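Local coordinates for protein serine proteinase inhibitor A (Sagittaria sagittifolia, PDB 3E8L) that inhibits serine proteases as a double-headed Kunitz-type beta-trefoil protein, its two reactive sites engaging two trypsin molecules at once, at residues A[29-35]-A[178-184]; A[10-14]-A[140-144]; A[96-102]-A[117-123]; A[81-87]-A[128-133]; A[109-114]-A[162-166]. The protein carries 2 engineered substitutions. The contacts are given in a common frame with arbitrary orientation. Where two conformers were deposited one is given. Residues are numbered along the deposited sequence.

Contact 1. Residues A[29-35]-A[178-184]. Engineered in segment 178-184: Q180 (natural residue Arg). With GOL (glycerol), chain D.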
# COMPACT_ATOMS: atom_id res chain seq x y z
N LEU A 29 -1.27 16.12 8.65
CA LEU A 29 -0.05 15.98 7.89
C LEU A 29 1.15 16.22 8.76
O LEU A 29 1.11 17.04 9.68
CB LEU A 29 -0.03 16.95 6.71
CG LEU A 29 -1.01 16.74 5.56
CD1 LEU A 29 -0.98 17.95 4.62
CD2 LEU A 29 -0.69 15.46 4.82
N TYR A 30 2.20 15.47 8.47
CA TYR A 30 3.47 15.54 9.20
C TYR A 30 4.61 15.51 8.20
O TYR A 30 4.53 14.82 7.19
CB TYR A 30 3.60 14.35 10.17
CG TYR A 30 2.47 14.33 11.19
CD1 TYR A 30 1.23 13.79 10.86
CD2 TYR A 30 2.62 14.90 12.44
CE1 TYR A 30 0.19 13.80 11.75
CE2 TYR A 30 1.58 14.90 13.36
CZ TYR A 30 0.37 14.35 13.01
OH TYR A 30 -0.66 14.37 13.92
N THR A 31 5.66 16.27 8.46
CA THR A 31 6.93 16.02 7.80
C THR A 31 7.69 15.00 8.63
O THR A 31 7.42 14.83 9.83
CB THR A 31 7.75 17.32 7.58
OG1 THR A 31 7.95 17.99 8.83
CG2 THR A 31 7.02 18.26 6.60
N ILE A 32 8.62 14.29 8.01
CA ILE A 32 9.43 13.31 8.73
C ILE A 32 10.87 13.85 8.78
O ILE A 32 11.54 13.93 7.77
CB ILE A 32 9.30 11.89 8.10
CG1 ILE A 32 7.84 11.41 8.08
CG2 ILE A 32 10.19 10.90 8.82
CD1 ILE A 32 7.60 10.06 7.39
N GLN A 33 11.30 14.27 9.96
CA GLN A 33 12.61 14.90 10.11
C GLN A 33 13.60 13.92 10.69
O GLN A 33 13.26 13.16 11.58
CB GLN A 33 12.51 16.12 11.03
CG GLN A 33 12.54 17.49 10.30
CD GLN A 33 11.21 17.84 9.61
OE1 GLN A 33 10.14 17.44 10.06
NE2 GLN A 33 11.28 18.60 8.51
N SER A 34 14.83 13.92 10.18
CA SER A 34 15.92 13.17 10.82
C SER A 34 16.22 13.76 12.18
O SER A 34 16.35 14.98 12.33
CB SER A 34 17.18 13.19 9.96
OG SER A 34 18.29 12.75 10.73
N ALA A 35 16.32 12.89 13.18
CA ALA A 35 16.51 13.33 14.56
C ALA A 35 17.98 13.31 14.96
O ALA A 35 18.30 13.28 16.15
CB ALA A 35 15.68 12.48 15.50
N THR A 178 17.20 7.68 12.39
CA THR A 178 16.11 7.86 13.31
C THR A 178 15.34 9.13 12.97
O THR A 178 15.88 10.02 12.40
CB THR A 178 16.55 7.79 14.78
OG1 THR A 178 17.28 8.93 15.13
CG2 THR A 178 17.42 6.71 15.02
N VAL A 179 14.05 9.18 13.25
CA VAL A 179 13.24 10.30 12.83
C VAL A 179 12.34 10.85 13.92
O VAL A 179 12.10 10.21 14.94
CB VAL A 179 12.36 9.95 11.62
CG1 VAL A 179 13.20 9.48 10.46
CG2 VAL A 179 11.34 8.90 12.00
N GLN A 180 11.83 12.05 13.67
CA GLN A 180 10.72 12.61 14.41
C GLN A 180 9.62 12.95 13.42
O GLN A 180 9.88 13.24 12.25
CB GLN A 180 11.13 13.86 15.17
CG GLN A 180 11.89 13.61 16.46
CD GLN A 180 11.96 14.84 17.35
OE1 GLN A 180 11.37 14.88 18.42
NE2 GLN A 180 12.71 15.84 16.91
N PHE A 181 8.39 12.93 13.89
CA PHE A 181 7.25 13.41 13.13
C PHE A 181 6.93 14.81 13.61
O PHE A 181 6.91 15.07 14.81
CB PHE A 181 6.06 12.48 13.29
CG PHE A 181 6.32 11.08 12.83
CD1 PHE A 181 6.88 10.15 13.69
CD2 PHE A 181 6.00 10.70 11.54
CE1 PHE A 181 7.12 8.86 13.27
CE2 PHE A 181 6.23 9.40 11.11
CZ PHE A 181 6.80 8.48 11.97
N GLN A 182 6.73 15.72 12.66
CA GLN A 182 6.58 17.15 12.93
C GLN A 182 5.29 17.58 12.24
O GLN A 182 5.10 17.26 11.07
CB GLN A 182 7.74 17.89 12.27
CG GLN A 182 7.93 19.35 12.70
CD GLN A 182 9.00 19.47 13.77
OE1 GLN A 182 10.03 18.79 13.72
NE2 GLN A 182 8.75 20.33 14.77
N LYS A 183 4.41 18.29 12.93
CA LYS A 183 3.16 18.65 12.27
C LYS A 183 3.36 19.64 11.13
O LYS A 183 4.35 20.38 11.12
CB LYS A 183 2.01 19.05 13.21
CG LYS A 183 2.33 19.37 14.65
CD LYS A 183 1.00 19.51 15.42
CE LYS A 183 1.16 19.84 16.90
NZ LYS A 183 1.81 18.76 17.68
N PHE A 184 2.45 19.64 10.16
CA PHE A 184 2.58 20.49 8.99
C PHE A 184 1.45 21.49 8.88
O PHE A 184 0.31 21.20 9.23
CB PHE A 184 2.65 19.63 7.73
CG PHE A 184 2.78 20.42 6.47
CD1 PHE A 184 4.02 20.76 5.97
CD2 PHE A 184 1.65 20.83 5.78
CE1 PHE A 184 4.13 21.47 4.81
CE2 PHE A 184 1.77 21.55 4.62
CZ PHE A 184 3.01 21.87 4.14
C1 GOL D . -2.56 18.69 13.29
O1 GOL D . -3.33 17.75 13.98
C2 GOL D . -2.04 18.10 11.98
O2 GOL D . -0.91 17.34 12.28
C3 GOL D . -1.63 19.21 11.02
O3 GOL D . -1.81 18.82 9.68
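I32 is the apolar middle of this pairing. Its CG2 lies 3.7 Å from V179 CB and its CG1 4.0 Å from F181 CE2. I32 and F181 share one buried face, where I32 CD1 reaches W101 and F87. Further along, Y30 CD2 touches F181 CB at 4.3 Å, and L29 CB meets F184 CB at 3.9 Å. The backbones run antiparallel, their axes 4.4 Å apart at closest and 149° between directions. T31-Q182 and Q33-Q180 are hydrogen-bonded pairs: T31 N to Q182 O 2.8 Å, Q182 N to T31 O 3.0 Å, Q33 N to Q180 O 2.9 Å, Q180 N to Q33 O 2.8 Å. F184 N to L29 O and A35 N to T178 O, both 3.0 Å, extend the ladder beyond them. On the other face, with Q182 and the engineered Q180, T31 OG1 donates to Q33 OE1 at 2.6 Å. At the polar edge L29 N bonds glycerol O3 at 2.9 Å, while K183 forms salt bridges with D13, D15 and D17. These strands, near the two ends of the chain, close the beta-trefoil: backbone bonds tie Y30 to V67, I32 to L43 and V179 to Y142, and F181 packs on F69 and Y142.

Contact 2. Residues A[10-14]-A[140-144]; sequences PVVDS and GVYKL
This is a tyrosine-mediated contact between the extended N-terminal segment and the start of strand 142-147 in the beta-trefoil. Residues 10-14 form no regular strand; V11 (phi/psi -76/126) and V12 (-102/154) are extended, and S14 turns away at -56/-21. Opposite them, G140 takes a positive phi (74/12), a conformation that favours glycine, before the chain straightens through V141 and Y142 (-134/158) into the strand. The closest CA pair is V12-G140, 5.4 Å apart. Y142 points its CA-CB bond toward residues 10-14 and, with chi1 -53° (m) and chi2 -85°, reaches their backbone with its hydroxyl. V11, chi1 t, sets CG1 over the ring face, 4.1 Å from the centroid and 26° off the normal, a CH-pi contact whose closest approach is CG1 to Y142 CE2 at 3.7 Å. V12, chi1 m, brings CG2 to 3.8 Å from G140 CA and 3.3 Å from Y142 OH. Beyond the pair, V11 and Y142 both pack on L81 and F181. A water donates to V12 O at 2.5 Å and to G140 O at 2.8 Å, and the direct polar link is V12 N donating to Y142 OH at 2.8 Å, with 168° at the hydrogen.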
# COMPACT_ATOMS: atom_id res chain seq x y z
N PRO A 10 1.22 5.44 21.93
CA PRO A 10 1.08 6.03 20.61
C PRO A 10 2.36 6.61 20.15
O PRO A 10 3.21 6.92 20.91
CB PRO A 10 0.07 7.15 20.81
CG PRO A 10 -0.33 7.08 22.19
CD PRO A 10 0.66 6.32 22.95
N VAL A 11 2.49 6.73 18.86
CA VAL A 11 3.61 7.44 18.27
C VAL A 11 3.34 8.92 18.46
O VAL A 11 2.28 9.43 18.10
CB VAL A 11 3.74 7.11 16.78
CG1 VAL A 11 4.80 7.99 16.10
CG2 VAL A 11 4.06 5.67 16.61
N VAL A 12 4.29 9.62 19.06
CA VAL A 12 4.08 11.04 19.28
C VAL A 12 4.85 11.86 18.25
O VAL A 12 5.85 11.40 17.67
CB VAL A 12 4.35 11.49 20.74
CG1 VAL A 12 3.30 10.91 21.66
CG2 VAL A 12 5.75 11.10 21.19
N ASP A 13 4.36 13.06 17.98
CA ASP A 13 5.06 13.99 17.10
C ASP A 13 6.10 14.75 17.93
O ASP A 13 6.21 14.54 19.15
CB ASP A 13 4.07 14.92 16.37
CG ASP A 13 3.25 15.79 17.32
OD1 ASP A 13 3.78 16.20 18.38
OD2 ASP A 13 2.07 16.09 16.99
N SER A 14 6.85 15.64 17.27
CA SER A 14 7.86 16.48 17.93
C SER A 14 7.31 17.32 19.10
O SER A 14 8.06 17.73 19.97
CB SER A 14 8.59 17.37 16.93
OG SER A 14 7.69 18.29 16.33
N GLY A 140 9.59 10.14 21.31
CA GLY A 140 9.39 10.96 20.11
C GLY A 140 10.44 10.82 19.02
O GLY A 140 10.47 11.62 18.09
N VAL A 141 11.30 9.81 19.12
CA VAL A 141 12.36 9.55 18.15
C VAL A 141 12.25 8.08 17.75
O VAL A 141 12.23 7.20 18.63
CB VAL A 141 13.78 9.85 18.72
CG1 VAL A 141 14.83 9.63 17.67
CG2 VAL A 141 13.89 11.27 19.22
N TYR A 142 12.16 7.81 16.45
CA TYR A 142 11.81 6.47 16.00
C TYR A 142 12.68 5.92 14.90
O TYR A 142 13.32 6.67 14.17
CB TYR A 142 10.34 6.43 15.56
CG TYR A 142 9.39 6.96 16.62
CD1 TYR A 142 8.92 6.14 17.64
CD2 TYR A 142 8.98 8.30 16.59
CE1 TYR A 142 8.07 6.62 18.62
CE2 TYR A 142 8.14 8.80 17.57
CZ TYR A 142 7.67 7.96 18.58
OH TYR A 142 6.82 8.46 19.55
N LYS A 143 12.69 4.60 14.79
CA LYS A 143 13.26 3.91 13.66
C LYS A 143 12.10 3.47 12.78
O LYS A 143 11.08 3.00 13.30
CB LYS A 143 14.08 2.69 14.14
CG LYS A 143 15.56 3.02 14.40
CD LYS A 143 16.31 1.91 15.12
CE LYS A 143 16.48 2.20 16.59
NZ LYS A 143 17.84 1.80 17.12
N LEU A 144 12.23 3.62 11.46
CA LEU A 144 11.23 3.09 10.56
C LEU A 144 11.56 1.65 10.15
O LEU A 144 12.72 1.27 10.07
CB LEU A 144 11.07 3.97 9.31
CG LEU A 144 10.79 5.45 9.55
CD1 LEU A 144 10.84 6.25 8.23
CD2 LEU A 144 9.46 5.67 10.32
O HOH W 1 8.00 12.33 16.86

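Contact 3. Residues A[96-102]-A[117-123]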
# COMPACT_ATOMS: atom_id res chain seq x y z
N ILE A 96 -2.84 10.30 -12.65
CA ILE A 96 -2.44 8.93 -12.88
C ILE A 96 -1.42 8.41 -11.81
O ILE A 96 -1.23 7.20 -11.64
CB ILE A 96 -1.97 8.72 -14.35
CG1 ILE A 96 -2.10 7.24 -14.77
CG2 ILE A 96 -0.57 9.32 -14.56
CD1 ILE A 96 -1.46 6.87 -16.12
N CYS A 97 -0.84 9.30 -11.03
CA CYS A 97 0.14 8.89 -10.05
C CYS A 97 -0.34 9.01 -8.60
O CYS A 97 -0.97 9.97 -8.25
CB CYS A 97 1.41 9.72 -10.25
SG CYS A 97 2.29 9.47 -11.80
N ASP A 98 -0.03 8.02 -7.77
CA ASP A 98 -0.16 8.16 -6.34
C ASP A 98 1.20 8.56 -5.76
O ASP A 98 2.14 8.82 -6.50
CB ASP A 98 -0.72 6.89 -5.67
CG ASP A 98 0.17 5.68 -5.86
OD1 ASP A 98 1.39 5.78 -5.64
OD2 ASP A 98 -0.37 4.61 -6.21
N THR A 99 1.28 8.62 -4.45
CA THR A 99 2.44 9.13 -3.74
C THR A 99 2.78 8.22 -2.54
O THR A 99 3.51 8.62 -1.63
CB THR A 99 2.19 10.60 -3.24
OG1 THR A 99 1.11 10.61 -2.31
CG2 THR A 99 1.87 11.54 -4.39
N ALA A 100 2.24 7.00 -2.53
CA ALA A 100 2.49 6.08 -1.42
C ALA A 100 3.94 5.57 -1.46
O ALA A 100 4.52 5.42 -2.54
CB ALA A 100 1.51 4.93 -1.46
N TRP A 101 4.52 5.34 -0.30
CA TRP A 101 5.88 4.84 -0.20
C TRP A 101 5.90 3.37 -0.50
O TRP A 101 4.92 2.67 -0.23
CB TRP A 101 6.41 5.01 1.22
CG TRP A 101 6.73 6.38 1.63
CD1 TRP A 101 6.24 7.54 1.10
CD2 TRP A 101 7.59 6.76 2.71
NE1 TRP A 101 6.78 8.63 1.77
CE2 TRP A 101 7.60 8.17 2.77
CE3 TRP A 101 8.37 6.05 3.62
CZ2 TRP A 101 8.35 8.87 3.70
CZ3 TRP A 101 9.11 6.75 4.55
CH2 TRP A 101 9.10 8.14 4.58
N SER A 102 7.02 2.87 -1.03
CA SER A 102 7.25 1.41 -0.98
C SER A 102 8.69 0.93 -1.06
O SER A 102 9.59 1.70 -1.39
CB SER A 102 6.35 0.66 -1.98
OG SER A 102 6.62 1.05 -3.28
N ILE A 117 13.76 2.97 -0.60
CA ILE A 117 12.36 3.25 -0.37
C ILE A 117 12.01 4.23 -1.47
O ILE A 117 12.72 5.22 -1.69
CB ILE A 117 12.11 3.91 1.01
CG1 ILE A 117 12.73 3.08 2.13
CG2 ILE A 117 10.62 4.08 1.24
CD1 ILE A 117 12.40 1.60 2.07
N THR A 118 10.93 3.94 -2.20
CA THR A 118 10.49 4.83 -3.27
C THR A 118 9.15 5.43 -2.85
O THR A 118 8.59 5.06 -1.81
CB THR A 118 10.41 4.11 -4.66
OG1 THR A 118 9.44 3.06 -4.61
CG2 THR A 118 11.75 3.54 -5.04
N ALA A 119 8.65 6.38 -3.64
CA ALA A 119 7.35 6.95 -3.39
C ALA A 119 6.68 7.22 -4.70
O ALA A 119 7.26 7.87 -5.58
CB ALA A 119 7.47 8.24 -2.60
N GLY A 120 5.46 6.75 -4.84
CA GLY A 120 4.66 7.04 -6.01
C GLY A 120 4.75 5.94 -7.04
O GLY A 120 5.79 5.31 -7.20
N ASP A 121 3.64 5.72 -7.74
CA ASP A 121 3.59 4.78 -8.86
C ASP A 121 2.26 5.02 -9.55
O ASP A 121 1.40 5.75 -9.02
CB ASP A 121 3.68 3.32 -8.36
CG ASP A 121 4.37 2.39 -9.36
OD1 ASP A 121 4.54 2.72 -10.54
OD2 ASP A 121 4.73 1.27 -8.93
N TYR A 122 2.08 4.45 -10.73
CA TYR A 122 0.80 4.51 -11.41
C TYR A 122 -0.28 4.04 -10.44
O TYR A 122 -0.17 2.95 -9.87
CB TYR A 122 0.85 3.61 -12.63
CG TYR A 122 1.78 4.10 -13.71
CD1 TYR A 122 1.52 5.31 -14.38
CD2 TYR A 122 2.90 3.36 -14.09
CE1 TYR A 122 2.35 5.77 -15.38
CE2 TYR A 122 3.75 3.82 -15.11
CZ TYR A 122 3.46 5.03 -15.74
OH TYR A 122 4.26 5.51 -16.74
N PHE A 123 -1.32 4.85 -10.22
CA PHE A 123 -2.30 4.54 -9.16
C PHE A 123 -2.87 3.12 -9.28
O PHE A 123 -3.16 2.50 -8.26
CB PHE A 123 -3.46 5.53 -9.16
CG PHE A 123 -4.44 5.33 -10.28
CD1 PHE A 123 -4.15 5.78 -11.57
CD2 PHE A 123 -5.64 4.66 -10.06
CE1 PHE A 123 -5.05 5.58 -12.61
CE2 PHE A 123 -6.55 4.45 -11.10
CZ PHE A 123 -6.25 4.91 -12.37
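Most bonds across the segments are backbone to backbone. In an antiparallel ladder, S102 N gives to T118 O at 2.8 Å and T118 N returns to S102 O at 2.7 Å, with W101-A119 the next, non-hydrogen-bonded pair; G120 N then reaches A100 O at 2.8 Å. After a one-residue register shift, D98 N donates to D121 O at 3.0 Å and F123 N to I96 O at 2.7 Å, bracketing the single C97-Y122 bridge. Between them D98 OD1 accepts two weak bonds, from D121 N at 3.1 Å and A100 N at 3.4 Å. D121 OD1 takes Y122 N at 3.0 Å, and its OD2 is bonded by N127. G120 (phi/psi 96/145) brings its CA within 3.1 Å of D98 O, where a side chain would clash. Apolar contacts flank these, both at 3.8 Å: I96 CD1 on Y122 CD1, W101 CE3 on I117 CG2. C97 is disulfide-bonded to C51, and the bound trypsin reaches the I96/Y122 end, a basic side chain making a cation-pi contact with Y122. W101 lies in the beta-trefoil interior against F87 and F89 of strand 84-89 and F131 of strand 130-135, and I117 packs on V55 of strand 52-57.

Contact 4. Residues A[81-87]-A[128-133]; sequences LGSRYKF and FSWFEA. With SO4 (sulfate ion), chain I.
Strands 84-89 and 130-135, the middle pair of a four-stranded antiparallel sheet, meet here, their short axes 4.2 Å apart at closest and 118° between directions. Y85 (phi/psi -139/150) and F131 (-110/147), both extended, form the hydrogen-bonded pair: Y85 N to F131 O 2.9 Å, F131 N to Y85 O 2.7 Å. Earlier, G82 (85/-13) donates N to A133 O at 3.1 Å, and a water joins S83 O (2.9 Å) to A133 N (3.0 Å). R84 (chi1 m, chi2 and chi3 p) puts NH1 3.1 Å from E132 OE1, a salt bridge; its NE bonds E150 O, and E132 OE2 pairs with R134. Trypsin packs on L81, R84 and E132. On the opposite face, toward the beta-trefoil interior, F131 CB (chi1 m) stands over the F87 ring (chi1 m), 3.7 Å from its centroid, and W101 packs edge-to-face on F131. K86, all-trans, lies across the face of the F128 ring (chi1 p): CD is 3.7 Å and NZ, a cation-pi contact, 4.9 Å from its centroid, with NZ bonding sulfate O1 at 3.2 Å.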
# COMPACT_ATOMS: atom_id res chain seq x y z
N LEU A 81 2.60 2.37 17.99
CA LEU A 81 3.92 1.74 17.93
C LEU A 81 3.84 0.29 17.49
O LEU A 81 3.01 -0.47 17.97
CB LEU A 81 4.59 1.82 19.29
CG LEU A 81 5.79 2.74 19.53
CD1 LEU A 81 6.00 3.75 18.46
CD2 LEU A 81 5.66 3.40 20.88
N GLY A 82 4.68 -0.07 16.53
CA GLY A 82 4.73 -1.44 16.03
C GLY A 82 3.71 -1.74 14.95
O GLY A 82 3.78 -2.78 14.29
N SER A 83 2.74 -0.84 14.77
CA SER A 83 1.69 -1.08 13.79
C SER A 83 2.16 -0.66 12.42
O SER A 83 3.21 -0.04 12.26
CB SER A 83 0.41 -0.33 14.14
OG SER A 83 -0.34 -1.06 15.07
N ARG A 84 1.37 -0.99 11.42
CA ARG A 84 1.76 -0.77 10.04
C ARG A 84 0.84 0.19 9.30
O ARG A 84 -0.39 0.09 9.39
CB ARG A 84 1.92 -2.11 9.30
CG ARG A 84 3.30 -2.66 9.49
CD ARG A 84 3.49 -3.42 10.81
NE ARG A 84 2.93 -4.74 10.60
CZ ARG A 84 3.59 -5.87 10.68
NH1 ARG A 84 4.85 -5.90 11.05
NH2 ARG A 84 2.93 -6.98 10.40
N TYR A 85 1.45 1.11 8.58
CA TYR A 85 0.73 2.15 7.88
C TYR A 85 1.27 2.44 6.51
O TYR A 85 2.46 2.27 6.24
CB TYR A 85 0.74 3.42 8.71
CG TYR A 85 0.21 3.17 10.08
CD1 TYR A 85 -1.16 3.01 10.30
CD2 TYR A 85 1.07 3.07 11.16
CE1 TYR A 85 -1.65 2.76 11.57
CE2 TYR A 85 0.60 2.81 12.43
CZ TYR A 85 -0.76 2.66 12.64
OH TYR A 85 -1.22 2.41 13.91
N LYS A 86 0.36 2.87 5.64
CA LYS A 86 0.70 3.41 4.33
C LYS A 86 1.17 4.85 4.54
O LYS A 86 0.49 5.63 5.21
CB LYS A 86 -0.56 3.36 3.46
CG LYS A 86 -0.46 3.91 2.04
CD LYS A 86 -1.66 3.34 1.26
CE LYS A 86 -2.13 4.25 0.14
NZ LYS A 86 -3.57 3.98 -0.18
N PHE A 87 2.34 5.18 3.99
CA PHE A 87 2.90 6.55 4.03
C PHE A 87 2.66 7.20 2.68
O PHE A 87 2.98 6.60 1.65
CB PHE A 87 4.40 6.50 4.31
CG PHE A 87 4.78 6.25 5.75
CD1 PHE A 87 3.95 5.49 6.60
CD2 PHE A 87 5.99 6.74 6.26
CE1 PHE A 87 4.32 5.25 7.93
CE2 PHE A 87 6.36 6.50 7.57
CZ PHE A 87 5.53 5.77 8.41
N PHE A 128 2.19 -0.25 -2.72
CA PHE A 128 2.67 0.47 -1.57
C PHE A 128 3.16 -0.54 -0.57
O PHE A 128 2.76 -1.69 -0.61
CB PHE A 128 1.60 1.37 -0.95
CG PHE A 128 0.41 0.64 -0.46
CD1 PHE A 128 -0.62 0.27 -1.33
CD2 PHE A 128 0.27 0.33 0.88
CE1 PHE A 128 -1.74 -0.42 -0.87
CE2 PHE A 128 -0.87 -0.35 1.34
CZ PHE A 128 -1.85 -0.73 0.46
N SER A 129 4.05 -0.10 0.30
CA SER A 129 4.48 -0.94 1.38
C SER A 129 3.90 -0.40 2.69
O SER A 129 3.22 0.62 2.71
CB SER A 129 6.00 -1.04 1.38
OG SER A 129 6.41 -1.54 0.12
N TRP A 130 4.16 -1.13 3.76
CA TRP A 130 3.56 -0.86 5.04
C TRP A 130 4.70 -0.50 5.97
O TRP A 130 5.61 -1.30 6.18
CB TRP A 130 2.84 -2.11 5.53
CG TRP A 130 1.58 -2.47 4.76
CD1 TRP A 130 1.43 -3.45 3.81
CD2 TRP A 130 0.29 -1.85 4.90
NE1 TRP A 130 0.12 -3.48 3.35
CE2 TRP A 130 -0.59 -2.51 4.00
CE3 TRP A 130 -0.20 -0.79 5.69
CZ2 TRP A 130 -1.94 -2.15 3.88
CZ3 TRP A 130 -1.54 -0.45 5.57
CH2 TRP A 130 -2.40 -1.12 4.67
N PHE A 131 4.66 0.70 6.52
CA PHE A 131 5.74 1.16 7.37
C PHE A 131 5.35 1.25 8.84
O PHE A 131 4.20 1.55 9.19
CB PHE A 131 6.32 2.46 6.83
CG PHE A 131 6.86 2.30 5.45
CD1 PHE A 131 8.23 2.16 5.23
CD2 PHE A 131 6.01 2.27 4.35
CE1 PHE A 131 8.75 2.00 3.94
CE2 PHE A 131 6.52 2.11 3.06
CZ PHE A 131 7.88 1.97 2.87
N GLU A 132 6.34 0.98 9.68
CA GLU A 132 6.16 0.73 11.08
C GLU A 132 7.06 1.73 11.78
O GLU A 132 8.22 1.88 11.39
CB GLU A 132 6.64 -0.70 11.35
CG GLU A 132 6.46 -1.24 12.76
CD GLU A 132 6.87 -2.70 12.87
OE1 GLU A 132 6.58 -3.48 11.94
OE2 GLU A 132 7.46 -3.09 13.90
N ALA A 133 6.53 2.44 12.78
CA ALA A 133 7.39 3.24 13.65
C ALA A 133 7.77 2.36 14.82
O ALA A 133 6.89 1.77 15.48
CB ALA A 133 6.67 4.48 14.14
S SO4 I . -5.09 1.53 2.58
O1 SO4 I . -4.94 1.41 1.13
O2 SO4 I . -5.81 2.76 2.91
O3 SO4 I . -5.79 0.36 3.11
O4 SO4 I . -3.78 1.61 3.21
O HOH W 2 3.61 2.57 13.55

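Contact 5. Residues A[109-114]-A[162-166]; sequences NGGISF and FNVNG
F162 and F114 set the geometry through their side chains. F162, chi1 -63° (m) and chi2 -94°, points its CA-CB bond toward segment 109-114. F114, chi1 68° (p) and chi2 133°, answers from extended backbone (-160/166). Its CB sits over the F162 ring, 3.7 Å from the centroid, and the rings meet obliquely, centroids 4.7 Å apart, planes at 47°. I112 (chi1 m, chi2 m) places CG2 3.7 Å from F162 CD1 and CG1 4.3 Å from V164 CG2. V164, chi1 t, carries CG1 to 3.2 Å from N109 O and CG2 to 4.2 Å from F114 CZ. The nearest CA pair is G110-V164, 5.1 Å. The turn 109-112 closes with N109 N to I112 O at 2.7 Å, through G110 (76/25) and G111 (74/15). A water donates to G110 O at 2.7 Å and accepts from N165 N (left-handed, 46/54) at 3.0 Å. Two beta-trefoil hairpins meet near their tips, through side chains on strands and turns: F114 pairs its backbone with E107, F162 with L169, on which F114 and V164 also pack.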
# COMPACT_ATOMS: atom_id res chain seq x y z
N ASN A 109 23.56 2.37 -7.60
CA ASN A 109 23.46 3.80 -7.86
C ASN A 109 24.48 4.53 -7.01
O ASN A 109 24.40 4.52 -5.78
CB ASN A 109 22.04 4.25 -7.48
CG ASN A 109 21.67 5.61 -8.04
OD1 ASN A 109 20.49 5.93 -8.13
ND2 ASN A 109 22.67 6.43 -8.40
N GLY A 110 25.44 5.17 -7.66
CA GLY A 110 26.50 5.88 -6.94
C GLY A 110 27.50 4.89 -6.38
O GLY A 110 28.19 5.18 -5.41
N GLY A 111 27.59 3.72 -7.01
CA GLY A 111 28.43 2.66 -6.49
C GLY A 111 27.81 2.02 -5.25
O GLY A 111 28.49 1.32 -4.53
N ILE A 112 26.53 2.28 -5.02
CA ILE A 112 25.82 1.70 -3.89
C ILE A 112 24.75 0.71 -4.38
O ILE A 112 23.94 1.02 -5.26
CB ILE A 112 25.17 2.80 -2.99
CG1 ILE A 112 26.20 3.84 -2.53
CG2 ILE A 112 24.50 2.17 -1.78
CD1 ILE A 112 27.13 3.41 -1.40
N SER A 113 24.77 -0.50 -3.81
CA SER A 113 23.72 -1.47 -4.05
C SER A 113 22.79 -1.49 -2.85
O SER A 113 23.22 -1.73 -1.71
CB SER A 113 24.27 -2.86 -4.31
OG SER A 113 25.00 -2.85 -5.53
N PHE A 114 21.51 -1.21 -3.11
CA PHE A 114 20.50 -1.24 -2.07
C PHE A 114 19.09 -1.38 -2.64
O PHE A 114 18.86 -1.23 -3.84
CB PHE A 114 20.60 0.01 -1.19
CG PHE A 114 20.22 1.31 -1.89
CD1 PHE A 114 19.37 2.22 -1.25
CD2 PHE A 114 20.72 1.64 -3.15
CE1 PHE A 114 19.02 3.42 -1.85
CE2 PHE A 114 20.38 2.84 -3.76
CZ PHE A 114 19.52 3.74 -3.10
N PHE A 162 21.53 5.70 3.04
CA PHE A 162 22.65 5.47 2.13
C PHE A 162 23.16 6.77 1.49
O PHE A 162 22.38 7.52 0.90
CB PHE A 162 22.25 4.51 1.00
CG PHE A 162 21.86 3.15 1.47
CD1 PHE A 162 22.80 2.13 1.51
CD2 PHE A 162 20.55 2.87 1.84
CE1 PHE A 162 22.45 0.83 1.93
CE2 PHE A 162 20.19 1.59 2.27
CZ PHE A 162 21.15 0.56 2.31
N ASN A 163 24.46 7.04 1.59
CA ASN A 163 25.06 8.21 0.91
C ASN A 163 25.27 7.87 -0.56
O ASN A 163 26.21 7.15 -0.91
CB ASN A 163 26.36 8.67 1.59
CG ASN A 163 26.98 9.93 0.94
OD1 ASN A 163 27.59 10.76 1.62
ND2 ASN A 163 26.83 10.07 -0.38
N VAL A 164 24.39 8.39 -1.40
CA VAL A 164 24.40 8.12 -2.83
C VAL A 164 24.67 9.42 -3.60
O VAL A 164 23.82 10.30 -3.65
CB VAL A 164 23.05 7.56 -3.27
CG1 VAL A 164 23.06 7.25 -4.74
CG2 VAL A 164 22.73 6.31 -2.49
N ASN A 165 25.86 9.52 -4.20
CA ASN A 165 26.28 10.76 -4.88
C ASN A 165 25.99 11.99 -4.02
O ASN A 165 25.29 12.90 -4.47
CB ASN A 165 25.59 10.92 -6.25
CG ASN A 165 25.89 9.78 -7.22
OD1 ASN A 165 24.97 9.20 -7.82
ND2 ASN A 165 27.17 9.45 -7.37
N GLY A 166 26.47 12.01 -2.79
CA GLY A 166 26.30 13.16 -1.92
C GLY A 166 24.93 13.32 -1.26
O GLY A 166 24.81 14.02 -0.26
O HOH W 3 28.06 7.55 -4.04

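Along the chain, contact 1 encloses contacts 3, 4 and 5, whereas it alternates with contact 2; contact 3 lies inside the loop closed by contact 4. Contacts 1 and 2 are neighbours, centres about 8 Å apart, joined through V179-Y142 and F181-S14. Contact 4, about 12 Å from contact 2 between centres, shares its four-stranded sheet. Contact 3, about 15 Å from contact 4, joins it through W101, which also touches I32 of contact 1 and L144 of contact 2, tying these four together inside the beta-trefoil. Contact 5 is peripheral, linked to contact 3 by strand 113-119, its centre about 21 Å away. Trypsin touches contacts 3 and 4, so these two lie at the protease-facing surface.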